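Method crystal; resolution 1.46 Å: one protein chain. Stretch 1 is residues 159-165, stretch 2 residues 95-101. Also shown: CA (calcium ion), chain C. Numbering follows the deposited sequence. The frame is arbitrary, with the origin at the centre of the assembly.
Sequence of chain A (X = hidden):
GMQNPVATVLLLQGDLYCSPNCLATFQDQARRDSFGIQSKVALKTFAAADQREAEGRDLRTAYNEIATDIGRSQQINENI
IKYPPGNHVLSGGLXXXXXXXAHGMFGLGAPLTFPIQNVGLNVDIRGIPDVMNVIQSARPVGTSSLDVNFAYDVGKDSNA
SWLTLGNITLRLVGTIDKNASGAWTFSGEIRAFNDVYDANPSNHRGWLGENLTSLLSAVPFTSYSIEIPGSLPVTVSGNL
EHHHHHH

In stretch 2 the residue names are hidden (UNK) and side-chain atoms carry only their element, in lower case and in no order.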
# COMPACT_ATOMS: atom_id res chain seq x y z
N ASN A 159 6.01 5.85 6.44
CA ASN A 159 4.81 5.82 7.25
C ASN A 159 3.61 5.42 6.39
O ASN A 159 2.75 4.56 6.80
CB ASN A 159 4.42 7.10 7.95
CG ASN A 159 3.03 6.98 8.54
OD1 ASN A 159 2.01 7.36 7.89
ND2 ASN A 159 2.96 6.25 9.67
N ALA A 160 3.51 5.97 5.19
CA ALA A 160 2.37 5.50 4.37
C ALA A 160 2.14 4.05 4.10
O ALA A 160 1.08 3.56 4.42
CB ALA A 160 2.29 6.24 3.09
N SER A 161 3.13 3.37 3.48
CA SER A 161 3.11 1.92 3.22
C SER A 161 2.86 1.16 4.53
O SER A 161 2.30 0.04 4.57
CB SER A 161 4.41 1.44 2.54
OG SER A 161 4.39 1.99 1.19
N TRP A 162 3.41 1.72 5.60
CA TRP A 162 3.16 1.16 6.90
C TRP A 162 1.66 1.06 7.21
O TRP A 162 1.24 0.15 7.89
CB TRP A 162 3.91 1.95 7.98
CG TRP A 162 3.71 1.41 9.35
CD1 TRP A 162 4.33 0.32 9.96
CD2 TRP A 162 2.78 1.94 10.33
NE1 TRP A 162 3.79 0.11 11.24
CE2 TRP A 162 2.87 1.08 11.52
CE3 TRP A 162 1.88 3.00 10.33
CZ2 TRP A 162 2.07 1.29 12.64
CZ3 TRP A 162 1.11 3.22 11.47
CH2 TRP A 162 1.21 2.40 12.60
N LEU A 163 0.89 2.03 6.83
CA LEU A 163 -0.55 2.00 7.10
C LEU A 163 -1.20 0.79 6.49
O LEU A 163 -2.16 0.22 7.06
CB LEU A 163 -1.20 3.26 6.55
CG LEU A 163 -0.95 4.56 7.28
CD1 LEU A 163 -1.43 5.83 6.59
CD2 LEU A 163 -1.39 4.47 8.76
N THR A 164 -0.64 0.34 5.37
CA THR A 164 -1.19 -0.79 4.64
C THR A 164 -0.58 -2.11 5.13
O THR A 164 -1.31 -3.09 5.31
CB THR A 164 -0.87 -0.63 3.14
OG1 THR A 164 -1.50 0.58 2.65
CG2 THR A 164 -1.31 -1.86 2.39
N LEU A 165 0.74 -2.14 5.35
CA LEU A 165 1.51 -3.38 5.62
C LEU A 165 1.92 -3.63 7.09
O LEU A 165 2.18 -4.76 7.50
CB LEU A 165 2.81 -3.32 4.82
CG LEU A 165 2.60 -3.39 3.29
CD1 LEU A 165 3.93 -3.22 2.58
CD2 LEU A 165 1.86 -4.68 2.87
N UNK A 95 -3.06 7.39 -2.35
CA UNK A 95 -4.33 6.70 -2.12
C UNK A 95 -4.18 5.23 -1.86
O UNK A 95 -5.20 4.50 -1.72
s UNK A 95 -6.91 8.93 -4.43
c UNK A 95 -7.32 10.61 -4.04
c UNK A 95 -5.34 7.00 -3.22
c UNK A 95 -5.91 8.45 -3.04
N UNK A 96 -2.98 4.74 -1.79
CA UNK A 96 -2.75 3.30 -1.56
C UNK A 96 -3.43 2.77 -0.27
O UNK A 96 -4.12 1.73 -0.32
c UNK A 96 -0.96 1.56 -0.97
o UNK A 96 -0.92 2.85 -3.01
c UNK A 96 -1.28 2.96 -1.65
N UNK A 97 -3.30 3.47 0.87
CA UNK A 97 -3.96 2.86 2.06
C UNK A 97 -5.49 2.84 1.88
O UNK A 97 -6.17 2.01 2.44
c UNK A 97 -2.65 4.77 2.67
c UNK A 97 -2.37 4.54 1.23
c UNK A 97 -3.56 3.76 3.23
N UNK A 98 -6.04 3.82 1.14
CA UNK A 98 -7.48 3.82 0.87
C UNK A 98 -7.87 2.68 -0.05
O UNK A 98 -8.96 2.11 0.02
c UNK A 98 -7.59 8.39 3.09
c UNK A 98 -7.83 6.28 1.25
c UNK A 98 -8.81 6.49 2.20
c UNK A 98 -6.73 7.11 1.23
c UNK A 98 -6.61 8.19 2.13
c UNK A 98 -8.70 7.59 3.10
c UNK A 98 -7.93 5.14 0.28
N UNK A 99 -6.99 2.39 -1.00
CA UNK A 99 -7.24 1.27 -1.91
C UNK A 99 -7.27 -0.04 -1.11
O UNK A 99 -8.16 -0.86 -1.32
c UNK A 99 -6.34 0.31 -4.14
c UNK A 99 -7.34 -0.61 -4.36
n UNK A 99 -5.56 0.28 -5.24
n UNK A 99 -7.10 -1.18 -5.60
c UNK A 99 -6.00 -0.64 -6.11
c UNK A 99 -6.11 1.29 -3.04
N UNK A 100 -6.33 -0.23 -0.21
CA UNK A 100 -6.30 -1.41 0.65
C UNK A 100 -7.55 -1.44 1.53
O UNK A 100 -8.09 -2.56 1.84
c UNK A 100 -5.01 -1.47 1.45
N UNK A 101 -7.94 -0.27 2.04
CA UNK A 101 -9.14 -0.21 2.89
C UNK A 101 -10.41 -0.66 2.08
O UNK A 101 -11.24 -1.49 2.48
c UNK A 101 -10.68 2.98 4.45
c UNK A 101 -9.35 1.22 3.44
c UNK A 101 -10.46 0.73 5.52
c UNK A 101 -10.64 1.48 4.22
CA CA C . 2.03 -6.89 8.16
O HOH W 1 1.88 -5.91 10.43
O HOH W 2 0.12 -6.26 8.17

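Position 95 carries four side-chain atoms in an unbranched row, two carbons, a sulfur and a last carbon, all out of reach of stretch 1. A thioether in a linear chain is methionine, Met95. With chi1 in the m well and the later angles near t, it is extended, an apolar, flexible chain that suits a buried site; its backbone O accepts a hydrogen bond from N of residue 99, 2.9 Å away, at the start of the helix.

Position 96 has three side-chain atoms: CB points toward stretch 1 and bears one oxygen and one carbon, and that carbon lies 3.8 Å from OG1 of Thr164. A branch of this kind is threonine, Thr96. The hydroxyl OG1 is hydrogen-bonded elsewhere in the structure, so its polarity is satisfied despite burial.

At position 97 three carbons close a ring onto the backbone N. Its CB lies 4.1 Å from CB of Leu163, an apolar contact, and its CA is 3.4 Å from OG1 of Thr164. The ring makes it proline, Pro97. With no amide hydrogen to donate, proline is well placed in the first turn of a helix, where its nitrogen needs no partner from a preceding turn.

Position 98 shows one carbon followed by a ring of six carbons with no further atom. Its CA-to-CB bond points away from stretch 1, which it does not touch. It is phenylalanine, Phe98, whose apolar ring suits its buried setting.

Position 99 has one carbon and a five-membered ring of three carbons and two nitrogens, and it too makes no contact with stretch 1. This imidazole is histidine, His99. Both ND1 and NE2 are hydrogen-bonded elsewhere in the structure, so this polar ring can be buried.

Position 100 has a single carbon, CB, which points toward stretch 1 and rests 3.8 Å from CG2 of Thr164. It is alanine, Ala100, and its small size allows a compact methyl-to-methyl approach.

Position 101 has four carbons, forked at the second and out of reach of stretch 1: leucine, Leu101. Buried, it offers an apolar branch to its surroundings.

The two helices run nearly parallel, 7° apart, with axes approaching to 8.8 Å. Thr164 is the centre of the contact: it touches Thr96, Pro97 and Ala100, while Leu163 extends the contact along Pro97. The CA atoms of Thr164 and Pro97 are only 5.3 Å apart. No hydrogen bond crosses between the stretches, so the fit rests on small, closely packed surfaces, burying 201 Å² in all.

Stretch 2, residues 95-101: MTPFHAL
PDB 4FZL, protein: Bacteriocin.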